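Local coordinates for Two-component system response regulator/GGDEF domain protein (Aeromonas salmonicida, PDB 3LUF) that probably makes the second messenger cyclic di-GMP from two GTP as a full-length protein, of which this chain is the paired receiver-domain portion, at residues B[124-132]-B[169-180]. Numbering follows the deposited sequence. Where two conformers were deposited one is given.
With MG (magnesium ion), chain F.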
loop_
_atom_site.group_PDB
_atom_site.type_symbol
_atom_site.label_atom_id
_atom_site.label_comp_id
_atom_site.label_asym_id
_atom_site.label_seq_id
_atom_site.Cartn_x
_atom_site.Cartn_y
_atom_site.Cartn_z
ATOM N N GLN B 124 -20.834 -0.113 -2.124
ATOM C CA GLN B 124 -21.430 -0.790 -0.973
ATOM C C GLN B 124 -20.486 -0.905 0.218
ATOM O O GLN B 124 -20.711 -1.721 1.138
ATOM C CB GLN B 124 -22.036 -2.136 -1.375
ATOM C CG GLN B 124 -21.099 -3.278 -1.463
ATOM C CD GLN B 124 -21.800 -4.618 -1.409
ATOM O OE1 GLN B 124 -21.242 -5.600 -0.891
ATOM N NE2 GLN B 124 -23.027 -4.685 -1.961
ATOM N N ILE B 125 -19.433 -0.095 0.196
ATOM C CA ILE B 125 -18.420 -0.133 1.261
ATOM C C ILE B 125 -18.511 1.115 2.134
ATOM O O ILE B 125 -18.601 2.226 1.624
ATOM C CB ILE B 125 -16.998 -0.295 0.661
ATOM C CG1 ILE B 125 -16.886 -1.660 -0.033
ATOM C CG2 ILE B 125 -15.919 -0.105 1.756
ATOM C CD1 ILE B 125 -15.554 -1.917 -0.816
ATOM N N GLU B 126 -18.534 0.930 3.454
ATOM C CA GLU B 126 -18.564 2.057 4.407
ATOM C C GLU B 126 -17.188 2.250 5.056
ATOM O O GLU B 126 -16.533 1.280 5.482
ATOM C CB GLU B 126 -19.616 1.809 5.506
ATOM C CG GLU B 126 -21.015 1.640 4.913
ATOM C CD GLU B 126 -22.075 1.422 5.989
ATOM O OE1 GLU B 126 -22.115 2.232 6.936
ATOM O OE2 GLU B 126 -22.874 0.461 5.861
ATOM N N VAL B 127 -16.749 3.500 5.058
ATOM C CA VAL B 127 -15.469 3.874 5.632
ATOM C C VAL B 127 -15.628 5.028 6.606
ATOM O O VAL B 127 -16.632 5.738 6.577
ATOM C CB VAL B 127 -14.467 4.241 4.530
ATOM C CG1 VAL B 127 -14.360 3.141 3.517
ATOM C CG2 VAL B 127 -14.843 5.634 3.880
ATOM N N LEU B 128 -14.632 5.222 7.474
ATOM C CA LEU B 128 -14.737 6.261 8.500
ATOM C C LEU B 128 -13.504 7.138 8.476
ATOM O O LEU B 128 -12.373 6.629 8.460
ATOM C CB LEU B 128 -14.883 5.616 9.889
ATOM C CG LEU B 128 -14.825 6.505 11.147
ATOM C CD1 LEU B 128 -15.890 7.625 11.133
ATOM C CD2 LEU B 128 -14.896 5.670 12.447
ATOM N N VAL B 129 -13.701 8.461 8.437
ATOM C CA VAL B 129 -12.589 9.412 8.531
ATOM C C VAL B 129 -12.617 10.049 9.927
ATOM O O VAL B 129 -13.655 10.567 10.325
ATOM C CB VAL B 129 -12.691 10.563 7.462
ATOM C CG1 VAL B 129 -11.515 11.537 7.619
ATOM C CG2 VAL B 129 -12.729 9.981 6.054
ATOM N N VAL B 130 -11.501 9.942 10.653
ATOM C CA VAL B 130 -11.328 10.516 12.009
ATOM C C VAL B 130 -10.243 11.582 11.952
ATOM O O VAL B 130 -9.059 11.310 11.684
ATOM C CB VAL B 130 -10.929 9.463 13.049
ATOM C CG1 VAL B 130 -11.029 10.039 14.454
ATOM C CG2 VAL B 130 -11.826 8.243 12.926
ATOM N N ASP B 131 -10.643 12.814 12.238
ATOM C CA ASP B 131 -9.781 13.968 12.046
ATOM C C ASP B 131 -10.426 15.104 12.800
ATOM O O ASP B 131 -11.606 15.349 12.628
ATOM C CB ASP B 131 -9.754 14.346 10.553
ATOM C CG ASP B 131 -8.730 15.427 10.224
ATOM O OD1 ASP B 131 -8.329 16.200 11.125
ATOM O OD2 ASP B 131 -8.312 15.501 9.051
ATOM N N ASP B 132 -9.651 15.770 13.641
ATOM C CA ASP B 132 -10.215 16.833 14.497
ATOM C C ASP B 132 -10.326 18.201 13.816
ATOM O O ASP B 132 -10.949 19.121 14.359
ATOM C CB ASP B 132 -9.442 16.948 15.803
ATOM C CG ASP B 132 -8.001 17.304 15.589
ATOM O OD1 ASP B 132 -7.323 16.666 14.753
ATOM O OD2 ASP B 132 -7.529 18.226 16.274
ATOM N N ALA B 169 -20.829 -2.132 9.810
ATOM C CA ALA B 169 -20.372 -2.514 8.492
ATOM C C ALA B 169 -19.129 -1.717 8.083
ATOM O O ALA B 169 -18.502 -2.079 7.071
ATOM C CB ALA B 169 -21.462 -2.310 7.461
ATOM N N ILE B 170 -18.797 -0.650 8.816
ATOM C CA ILE B 170 -17.592 0.182 8.477
ATOM C C ILE B 170 -16.403 -0.785 8.444
ATOM O O ILE B 170 -16.203 -1.534 9.408
ATOM C CB ILE B 170 -17.366 1.321 9.482
ATOM C CG1 ILE B 170 -18.418 2.426 9.279
ATOM C CG2 ILE B 170 -15.944 1.914 9.334
ATOM C CD1 ILE B 170 -18.520 3.461 10.441
ATOM N N ARG B 171 -15.635 -0.812 7.344
ATOM C CA ARG B 171 -14.531 -1.770 7.244
ATOM C C ARG B 171 -13.156 -1.111 7.192
ATOM O O ARG B 171 -12.131 -1.788 7.216
ATOM C CB ARG B 171 -14.727 -2.671 6.030
ATOM C CG ARG B 171 -14.505 -1.978 4.685
ATOM C CD ARG B 171 -14.673 -3.006 3.578
ATOM N NE ARG B 171 -16.070 -3.454 3.539
ATOM C CZ ARG B 171 -16.520 -4.434 2.760
ATOM N NH1 ARG B 171 -15.662 -5.118 1.988
ATOM N NH2 ARG B 171 -17.818 -4.759 2.795
ATOM N N LEU B 172 -13.142 0.221 7.066
ATOM C CA LEU B 172 -11.851 0.906 6.912
ATOM C C LEU B 172 -11.950 2.235 7.640
ATOM O O LEU B 172 -12.938 2.952 7.518
ATOM C CB LEU B 172 -11.518 1.089 5.426
ATOM C CG LEU B 172 -10.390 2.100 5.113
ATOM C CD1 LEU B 172 -9.124 1.460 5.551
ATOM C CD2 LEU B 172 -10.310 2.474 3.642
ATOM N N VAL B 173 -10.942 2.515 8.456
ATOM C CA VAL B 173 -10.853 3.743 9.226
ATOM C C VAL B 173 -9.560 4.447 8.850
ATOM O O VAL B 173 -8.494 3.807 8.793
ATOM C CB VAL B 173 -10.820 3.504 10.753
ATOM C CG1 VAL B 173 -10.852 4.867 11.466
ATOM C CG2 VAL B 173 -11.979 2.628 11.220
ATOM N N LEU B 174 -9.655 5.757 8.564
ATOM C CA LEU B 174 -8.487 6.613 8.382
ATOM C C LEU B 174 -8.364 7.509 9.605
ATOM O O LEU B 174 -9.305 8.198 9.965
ATOM C CB LEU B 174 -8.627 7.458 7.112
ATOM C CG LEU B 174 -8.794 6.719 5.764
ATOM C CD1 LEU B 174 -10.241 6.269 5.510
ATOM C CD2 LEU B 174 -8.421 7.677 4.668
ATOM N N VAL B 175 -7.193 7.499 10.231
ATOM C CA VAL B 175 -7.005 8.062 11.585
ATOM C C VAL B 175 -5.912 9.124 11.626
ATOM O O VAL B 175 -4.761 8.839 11.384
ATOM C CB VAL B 175 -6.635 6.941 12.596
ATOM C CG1 VAL B 175 -6.483 7.535 13.999
ATOM C CG2 VAL B 175 -7.720 5.886 12.625
ATOM N N ASP B 176 -6.312 10.340 11.979
ATOM C CA ASP B 176 -5.409 11.447 12.248
ATOM C C ASP B 176 -4.672 11.208 13.550
ATOM O O ASP B 176 -5.286 10.882 14.576
ATOM C CB ASP B 176 -6.263 12.721 12.364
ATOM C CG ASP B 176 -5.450 13.969 12.678
ATOM O OD1 ASP B 176 -4.283 14.075 12.253
ATOM O OD2 ASP B 176 -6.016 14.845 13.368
ATOM N N TYR B 177 -3.357 11.413 13.546
ATOM C CA TYR B 177 -2.629 11.263 14.782
ATOM C C TYR B 177 -2.934 12.381 15.796
ATOM O O TYR B 177 -3.291 12.102 16.940
ATOM C CB TYR B 177 -1.127 11.123 14.556
ATOM C CG TYR B 177 -0.378 11.252 15.861
ATOM C CD1 TYR B 177 -0.300 10.187 16.747
ATOM C CD2 TYR B 177 0.194 12.468 16.235
ATOM C CE1 TYR B 177 0.367 10.313 17.957
ATOM C CE2 TYR B 177 0.861 12.602 17.453
ATOM C CZ TYR B 177 0.948 11.528 18.295
ATOM O OH TYR B 177 1.617 11.664 19.498
ATOM N N TYR B 178 -2.804 13.642 15.397
ATOM C CA TYR B 178 -2.808 14.693 16.406
ATOM C C TYR B 178 -4.215 15.178 16.688
ATOM O O TYR B 178 -4.809 15.900 15.893
ATOM C CB TYR B 178 -1.844 15.834 16.032
ATOM C CG TYR B 178 -1.643 16.834 17.134
ATOM C CD1 TYR B 178 -1.429 16.420 18.456
ATOM C CD2 TYR B 178 -1.673 18.203 16.867
ATOM C CE1 TYR B 178 -1.250 17.350 19.487
ATOM C CE2 TYR B 178 -1.502 19.137 17.885
ATOM C CZ TYR B 178 -1.283 18.708 19.184
ATOM O OH TYR B 178 -1.111 19.649 20.182
HETATM N N MSE B 179 -4.752 14.725 17.815
HETATM C CA MSE B 179 -6.119 15.048 18.215
HETATM C C MSE B 179 -6.101 15.299 19.708
HETATM O O MSE B 179 -5.286 14.720 20.391
HETATM C CB MSE B 179 -7.075 13.884 17.910
HETATM C CG MSE B 179 -7.235 13.611 16.395
HETATM SE SE MSE B 179 -8.660 12.408 15.907
HETATM C CE MSE B 179 -7.929 10.739 16.704
ATOM N N PRO B 180 -7.002 16.159 20.203
ATOM C CA PRO B 180 -7.006 16.356 21.662
ATOM C C PRO B 180 -7.532 15.124 22.430
ATOM O O PRO B 180 -8.339 14.336 21.890
ATOM C CB PRO B 180 -7.890 17.596 21.855
ATOM C CG PRO B 180 -8.792 17.661 20.582
ATOM C CD PRO B 180 -7.920 17.073 19.486
HETATM MG MG MG F . -5.489 16.631 14.051
HETATM O O HOH W 1 -20.403 -2.766 3.552
HETATM O O HOH W 2 -18.388 -1.815 4.354
HETATM O O HOH W 3 -6.264 17.456 12.267
HETATM O O HOH W 4 -4.999 18.588 14.723
HETATM O O HOH W 5 -3.642 16.459 13.036
#
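Leu128 lies beside Val173 where strands 126-130 and 172-176 run parallel, 13° between their directions and 4.8 Å between axes. The bonds alternate as parallel pairing requires: Leu128 N donates to Leu172 O, Leu174 N to Leu128 O, Val130 N to Leu174 O and Asp176 N to Val130 O. One more backbone hydrogen bond, Arg171 N to Glu126 O (2.9 Å), joins the two segments nearer their N-terminal ends.

Val130 divides its methyls: CG2 meets Val173 CG1 at 3.8 Å, while CG1, anti to the backbone N (chi1 -169°), touches the selenium SE of selenomethionine Met179 at 3.7 Å. On the other face, Val127 CG1 lies alongside Leu172 CB, helix 134-145 packs on Val129, and both it and helix 232-248 touch Leu174. At the N-terminal end, Ile125 CG1 sits over the centre of the Arg171 guanidinium, whose NE joins Glu126 N and Ala169 O through one water.

At the C-terminal ends, magnesium takes Asp132 OD1 (2.0 Å), Asp176 OD2 (2.0 Å), Tyr178 O (2.1 Å) and three waters. The two carboxylates are nearly coplanar, 15° apart, and the metal bridges OD1 of Asp132 and OD2 of Asp176, only 2.6 Å apart. Asp131 OD1 accepts from a metal-bound water; its OD2 bonds Ser136.

This is the acidic pocket of a CheY-like receiver domain, at the strand ends of its 2-1-3-4-5 parallel sheet, with Asp176 the predicted phosphorylation site, unmodified here.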